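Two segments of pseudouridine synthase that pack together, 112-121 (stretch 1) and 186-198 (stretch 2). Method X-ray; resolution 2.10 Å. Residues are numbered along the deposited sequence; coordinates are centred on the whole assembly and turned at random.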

ATOM      1  N   ALA A 112     -13.248  17.042  -9.181  1.00 40.52           N
ATOM      2  CA  ALA A 112     -13.575  16.657  -7.823  1.00 40.50           C
ATOM      3  C   ALA A 112     -14.961  16.092  -7.649  1.00 40.02           C
ATOM      4  O   ALA A 112     -15.901  16.461  -8.349  1.00 40.71           O
ATOM      5  CB  ALA A 112     -13.397  17.855  -6.895  1.00 38.44           C
ATOM      6  N   LEU A 113     -15.065  15.186  -6.691  1.00 40.71           N
ATOM      7  CA  LEU A 113     -16.327  14.560  -6.362  1.00 42.02           C
ATOM      8  C   LEU A 113     -16.775  15.125  -5.013  1.00 41.05           C
ATOM      9  O   LEU A 113     -16.143  14.894  -3.986  1.00 39.36           O
ATOM     10  CB  LEU A 113     -16.159  13.045  -6.267  1.00 40.51           C
ATOM     11  CG  LEU A 113     -17.406  12.304  -5.781  1.00 43.24           C
ATOM     12  CD1 LEU A 113     -18.591  12.664  -6.662  1.00 43.22           C
ATOM     13  CD2 LEU A 113     -17.151  10.798  -5.811  1.00 43.45           C
ATOM     14  N   MET A 114     -17.872  15.865  -5.030  1.00 40.93           N
ATOM     15  CA  MET A 114     -18.399  16.465  -3.814  1.00 41.45           C
ATOM     16  C   MET A 114     -19.615  15.682  -3.336  1.00 41.30           C
ATOM     17  O   MET A 114     -20.504  15.357  -4.121  1.00 40.66           O
ATOM     18  CB  MET A 114     -18.793  17.921  -4.083  1.00 41.36           C
ATOM     19  CG  MET A 114     -19.657  18.557  -2.993  1.00 44.41           C
ATOM     20  SD  MET A 114     -19.979  20.303  -3.310  1.00 45.84           S
ATOM     21  CE  MET A 114     -21.261  20.208  -4.584  1.00 46.22           C
ATOM     22  N   HIS A 115     -19.645  15.374  -2.048  1.00 41.37           N
ATOM     23  CA  HIS A 115     -20.768  14.650  -1.485  1.00 43.97           C
ATOM     24  C   HIS A 115     -21.562  15.566  -0.555  1.00 44.67           C
ATOM     25  O   HIS A 115     -21.048  16.007   0.472  1.00 43.98           O
ATOM     26  CB  HIS A 115     -20.285  13.429  -0.704  1.00 43.97           C
ATOM     27  CG  HIS A 115     -21.399  12.592  -0.168  1.00 49.15           C
ATOM     28  ND1 HIS A 115     -22.282  11.920  -0.989  1.00 49.95           N
ATOM     29  CD2 HIS A 115     -21.813  12.363   1.101  1.00 50.17           C
ATOM     30  CE1 HIS A 115     -23.193  11.317  -0.246  1.00 50.96           C
ATOM     31  NE2 HIS A 115     -22.932  11.571   1.024  1.00 51.96           N
ATOM     32  N   LEU A 116     -22.808  15.856  -0.919  1.00 46.31           N
ATOM     33  CA  LEU A 116     -23.662  16.713  -0.100  1.00 48.40           C
ATOM     34  C   LEU A 116     -24.221  15.915   1.069  1.00 50.54           C
ATOM     35  O   LEU A 116     -24.560  14.741   0.922  1.00 49.37           O
ATOM     36  CB  LEU A 116     -24.803  17.278  -0.941  1.00 45.70           C
ATOM     37  CG  LEU A 116     -24.317  18.176  -2.076  1.00 47.47           C
ATOM     38  CD1 LEU A 116     -25.497  18.662  -2.892  1.00 47.37           C
ATOM     39  CD2 LEU A 116     -23.528  19.347  -1.494  1.00 47.66           C
ATOM     40  N   HIS A 117     -24.304  16.553   2.234  1.00 53.15           N
ATOM     41  CA  HIS A 117     -24.805  15.894   3.431  1.00 55.06           C
ATOM     42  C   HIS A 117     -26.324  15.973   3.565  1.00 55.18           C
ATOM     43  O   HIS A 117     -26.895  15.522   4.557  1.00 55.10           O
ATOM     44  CB  HIS A 117     -24.125  16.487   4.666  1.00 57.48           C
ATOM     45  CG  HIS A 117     -22.654  16.216   4.728  1.00 61.77           C
ATOM     46  ND1 HIS A 117     -22.136  14.940   4.800  1.00 63.97           N
ATOM     47  CD2 HIS A 117     -21.589  17.053   4.713  1.00 63.31           C
ATOM     48  CE1 HIS A 117     -20.816  15.003   4.827  1.00 63.35           C
ATOM     49  NE2 HIS A 117     -20.458  16.273   4.776  1.00 63.57           N
ATOM     50  N   GLY A 118     -26.969  16.539   2.552  1.00 55.30           N
ATOM     51  CA  GLY A 118     -28.413  16.661   2.554  1.00 55.31           C
ATOM     52  C   GLY A 118     -28.907  16.817   1.134  1.00 56.29           C
ATOM     53  O   GLY A 118     -28.171  17.298   0.271  1.00 56.09           O
ATOM     54  N   ASP A 119     -30.149  16.417   0.881  1.00 57.89           N
ATOM     55  CA  ASP A 119     -30.714  16.513  -0.459  1.00 59.15           C
ATOM     56  C   ASP A 119     -30.915  17.957  -0.910  1.00 59.40           C
ATOM     57  O   ASP A 119     -31.444  18.788  -0.174  1.00 60.66           O
ATOM     58  CB  ASP A 119     -32.042  15.762  -0.525  1.00 61.60           C
ATOM     59  CG  ASP A 119     -31.925  14.336  -0.028  1.00 64.38           C
ATOM     60  OD1 ASP A 119     -30.982  13.636  -0.448  1.00 64.71           O
ATOM     61  OD2 ASP A 119     -32.778  13.918   0.787  1.00 67.08           O
ATOM     62  N   VAL A 120     -30.474  18.241  -2.130  1.00 59.03           N
ATOM     63  CA  VAL A 120     -30.582  19.563  -2.721  1.00 58.41           C
ATOM     64  C   VAL A 120     -31.017  19.386  -4.171  1.00 60.12           C
ATOM     65  O   VAL A 120     -30.492  18.531  -4.882  1.00 60.83           O
ATOM     66  CB  VAL A 120     -29.216  20.304  -2.704  1.00 57.13           C
ATOM     67  CG1 VAL A 120     -29.369  21.699  -3.297  1.00 53.80           C
ATOM     68  CG2 VAL A 120     -28.676  20.385  -1.279  1.00 53.98           C
ATOM     69  N   PRO A 121     -31.997  20.181  -4.622  1.00 61.53           N
ATOM     70  CA  PRO A 121     -32.477  20.082  -6.004  1.00 61.98           C
ATOM     71  C   PRO A 121     -31.344  20.345  -6.990  1.00 63.22           C
ATOM     72  O   PRO A 121     -30.511  21.225  -6.765  1.00 62.16           O
ATOM     73  CB  PRO A 121     -33.563  21.152  -6.065  1.00 61.93           C
ATOM     74  CG  PRO A 121     -34.108  21.141  -4.671  1.00 62.50           C
ATOM     75  CD  PRO A 121     -32.846  21.095  -3.840  1.00 62.67           C
ATOM     76  N   HIS A 186     -17.244  25.503   1.486  1.00 51.59           N
ATOM     77  CA  HIS A 186     -18.023  26.729   1.338  1.00 53.35           C
ATOM     78  C   HIS A 186     -19.252  26.529   0.465  1.00 52.56           C
ATOM     79  O   HIS A 186     -20.274  27.181   0.670  1.00 51.68           O
ATOM     80  CB  HIS A 186     -17.150  27.850   0.769  1.00 56.13           C
ATOM     81  CG  HIS A 186     -16.125  28.357   1.736  1.00 60.72           C
ATOM     82  ND1 HIS A 186     -15.454  29.548   1.558  1.00 61.72           N
ATOM     83  CD2 HIS A 186     -15.669  27.838   2.901  1.00 62.16           C
ATOM     84  CE1 HIS A 186     -14.630  29.742   2.574  1.00 63.43           C
ATOM     85  NE2 HIS A 186     -14.742  28.720   3.404  1.00 63.60           N
ATOM     86  N   ILE A 187     -19.145  25.637  -0.517  1.00 50.96           N
ATOM     87  CA  ILE A 187     -20.264  25.349  -1.402  1.00 51.46           C
ATOM     88  C   ILE A 187     -21.318  24.614  -0.585  1.00 51.63           C
ATOM     89  O   ILE A 187     -22.519  24.804  -0.782  1.00 52.38           O
ATOM     90  CB  ILE A 187     -19.826  24.468  -2.604  1.00 52.36           C
ATOM     91  CG1 ILE A 187     -19.013  25.311  -3.595  1.00 52.26           C
ATOM     92  CG2 ILE A 187     -21.042  23.848  -3.274  1.00 49.26           C
ATOM     93  CD1 ILE A 187     -18.391  24.509  -4.735  1.00 54.10           C
ATOM     94  N   GLY A 188     -20.859  23.778   0.340  1.00 52.52           N
ATOM     95  CA  GLY A 188     -21.775  23.039   1.187  1.00 54.40           C
ATOM     96  C   GLY A 188     -22.509  23.981   2.124  1.00 55.38           C
ATOM     97  O   GLY A 188     -23.685  23.773   2.429  1.00 56.04           O
ATOM     98  N   LEU A 189     -21.812  25.018   2.585  1.00 55.96           N
ATOM     99  CA  LEU A 189     -22.406  26.004   3.488  1.00 55.92           C
ATOM    100  C   LEU A 189     -23.450  26.815   2.743  1.00 54.99           C
ATOM    101  O   LEU A 189     -24.511  27.116   3.281  1.00 56.08           O
ATOM    102  CB  LEU A 189     -21.336  26.945   4.052  1.00 55.05           C
ATOM    103  CG  LEU A 189     -20.423  26.386   5.151  1.00 55.68           C
ATOM    104  CD1 LEU A 189     -19.387  27.433   5.532  1.00 54.33           C
ATOM    105  CD2 LEU A 189     -21.256  25.988   6.364  1.00 54.34           C
ATOM    106  N   ALA A 190     -23.143  27.155   1.496  1.00 56.08           N
ATOM    107  CA  ALA A 190     -24.052  27.930   0.662  1.00 57.20           C
ATOM    108  C   ALA A 190     -25.323  27.142   0.356  1.00 58.00           C
ATOM    109  O   ALA A 190     -26.407  27.716   0.260  1.00 57.76           O
ATOM    110  CB  ALA A 190     -23.356  28.327  -0.633  1.00 56.44           C
ATOM    111  N   LEU A 191     -25.186  25.827   0.199  1.00 59.28           N
ATOM    112  CA  LEU A 191     -26.331  24.965  -0.090  1.00 59.52           C
ATOM    113  C   LEU A 191     -27.142  24.717   1.172  1.00 58.79           C
ATOM    114  O   LEU A 191     -28.269  24.227   1.110  1.00 60.14           O
ATOM    115  CB  LEU A 191     -25.862  23.630  -0.672  1.00 59.35           C
ATOM    116  CG  LEU A 191     -25.284  23.699  -2.081  1.00 59.49           C
ATOM    117  CD1 LEU A 191     -24.783  22.328  -2.490  1.00 60.92           C
ATOM    118  CD2 LEU A 191     -26.349  24.188  -3.050  1.00 60.29           C
ATOM    119  N   GLY A 192     -26.550  25.047   2.316  1.00 59.39           N
ATOM    120  CA  GLY A 192     -27.225  24.872   3.590  1.00 58.40           C
ATOM    121  C   GLY A 192     -27.149  23.478   4.182  1.00 59.08           C
ATOM    122  O   GLY A 192     -27.377  23.302   5.380  1.00 60.33           O
ATOM    123  N   VAL A 193     -26.812  22.486   3.360  1.00 57.76           N
ATOM    124  CA  VAL A 193     -26.736  21.103   3.828  1.00 55.51           C
ATOM    125  C   VAL A 193     -25.337  20.632   4.213  1.00 53.79           C
ATOM    126  O   VAL A 193     -25.180  19.646   4.937  1.00 52.89           O
ATOM    127  CB  VAL A 193     -27.286  20.142   2.762  1.00 56.33           C
ATOM    128  CG1 VAL A 193     -28.695  20.554   2.384  1.00 54.89           C
ATOM    129  CG2 VAL A 193     -26.377  20.142   1.532  1.00 55.44           C
ATOM    130  N   GLY A 194     -24.319  21.337   3.734  1.00 52.61           N
ATOM    131  CA  GLY A 194     -22.959  20.941   4.039  1.00 51.74           C
ATOM    132  C   GLY A 194     -22.461  19.966   2.984  1.00 51.64           C
ATOM    133  O   GLY A 194     -23.247  19.216   2.402  1.00 50.65           O
ATOM    134  N   ALA A 195     -21.159  19.975   2.730  1.00 50.04           N
ATOM    135  CA  ALA A 195     -20.587  19.092   1.728  1.00 49.77           C
ATOM    136  C   ALA A 195     -19.201  18.598   2.118  1.00 50.27           C
ATOM    137  O   ALA A 195     -18.473  19.253   2.868  1.00 49.36           O
ATOM    138  CB  ALA A 195     -20.529  19.803   0.394  1.00 48.05           C
ATOM    139  N   HIS A 196     -18.848  17.431   1.592  1.00 49.61           N
ATOM    140  CA  HIS A 196     -17.562  16.807   1.860  1.00 49.22           C
ATOM    141  C   HIS A 196     -16.890  16.475   0.533  1.00 47.45           C
ATOM    142  O   HIS A 196     -17.557  16.050  -0.412  1.00 46.88           O
ATOM    143  CB  HIS A 196     -17.783  15.514   2.654  1.00 52.26           C
ATOM    144  CG  HIS A 196     -16.532  14.736   2.915  1.00 57.28           C
ATOM    145  ND1 HIS A 196     -15.558  15.162   3.794  1.00 59.90           N
ATOM    146  CD2 HIS A 196     -16.102  13.547   2.426  1.00 58.00           C
ATOM    147  CE1 HIS A 196     -14.584  14.269   3.837  1.00 59.84           C
ATOM    148  NE2 HIS A 196     -14.890  13.280   3.016  1.00 60.93           N
ATOM    149  N   MET A 197     -15.577  16.681   0.455  1.00 44.04           N
ATOM    150  CA  MET A 197     -14.830  16.353  -0.757  1.00 42.78           C
ATOM    151  C   MET A 197     -14.449  14.864  -0.689  1.00 41.52           C
ATOM    152  O   MET A 197     -13.520  14.486   0.025  1.00 40.09           O
ATOM    153  CB  MET A 197     -13.567  17.214  -0.859  1.00 41.08           C
ATOM    154  CG  MET A 197     -12.788  17.004  -2.143  1.00 39.12           C
ATOM    155  SD  MET A 197     -11.388  18.140  -2.287  1.00 42.76           S
ATOM    156  CE  MET A 197     -10.220  17.344  -1.151  1.00 38.58           C
ATOM    157  N   ALA A 198     -15.177  14.029  -1.429  1.00 39.67           N
ATOM    158  CA  ALA A 198     -14.941  12.585  -1.426  1.00 40.49           C
ATOM    159  C   ALA A 198     -13.715  12.147  -2.207  1.00 41.36           C
ATOM    160  O   ALA A 198     -13.078  11.153  -1.870  1.00 42.18           O
ATOM    161  CB  ALA A 198     -16.163  11.853  -1.955  1.00 38.59           C
TER

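In an antiparallel pair the backbone register sets which side chains share a face, and the rotamers then determine what each one reaches; this pair of segments from pseudouridine synthase illustrates the principle well. Strand 112-116 runs against strand 195-198, and the pairing is held by main-chain hydrogen bonds. His 115 and His 196 form the hydrogen-bonded pair, with His 115 N to His 196 O at 2.7 Å and His 196 N to His 115 O at 2.8 Å. Two further bonds extend the ladder: Ala 198 N donates to Leu 113 O (2.9 Å), less linearly than the others, and His 117 N to Gly 194 O (2.9 Å), beyond the end of the strand.

Alternation then sorts the side chains. Met 114, Leu 116, Ala 195 and Met 197 share the face that also meets the helix of the second segment. Met 114 is t at chi1 and chi2, an extended arrangement that carries its sulfur out to the helix, where SD lies 3.7 Å from Ile 187 CG2; on the way, its CG passes 3.7 Å from Ala 195 CB. The small methyl of Ala 195 is thus shared, since Leu 116 CD2 also approaches Ala 195 CB, at 3.6 Å. Leu 116 adopts the common m,t rotamer, and its end comes nearer to the second segment than its CA-to-CB bond alone would suggest. Leu 191, also m,t, points toward the first segment, and the two leucines meet tightly, Leu 116 CD2 to Leu 191 CD1 at 3.4 Å. Val 120, with chi1 t, extends this apolar cluster by setting CG1 3.9 Å from Leu 191 CD2 and CG2 3.6 Å from Val 193 CG2.

The histidines occupy a different setting. His 115 and His 196 both have chi1 t on the other face of the sheet, yet the end of His 196 leads away from the first segment. His 117, with chi1 m, lays its ring obliquely along the turn into the second strand: its CD2 is 3.6 Å from Ala 195 N and its NE2 3.5 Å from His 196 CB. These are packing contacts; the hydrogen bond of His 117 to this segment comes from its backbone.

The glycines answer two different demands: packing across the contact at Gly 118, and backbone angles at Gly 192 and Gly 194. A CB on Gly 118 would lie 2.9 Å from Val 193 CB, a clash. Gly 192 and Gly 194 have positive phi, and at their backbone angles a CB would jam against the preceding carbonyl oxygen. In this link from helix to strand those angles by themselves call for glycine, whereas Val 193 between them points its side chain toward the first segment.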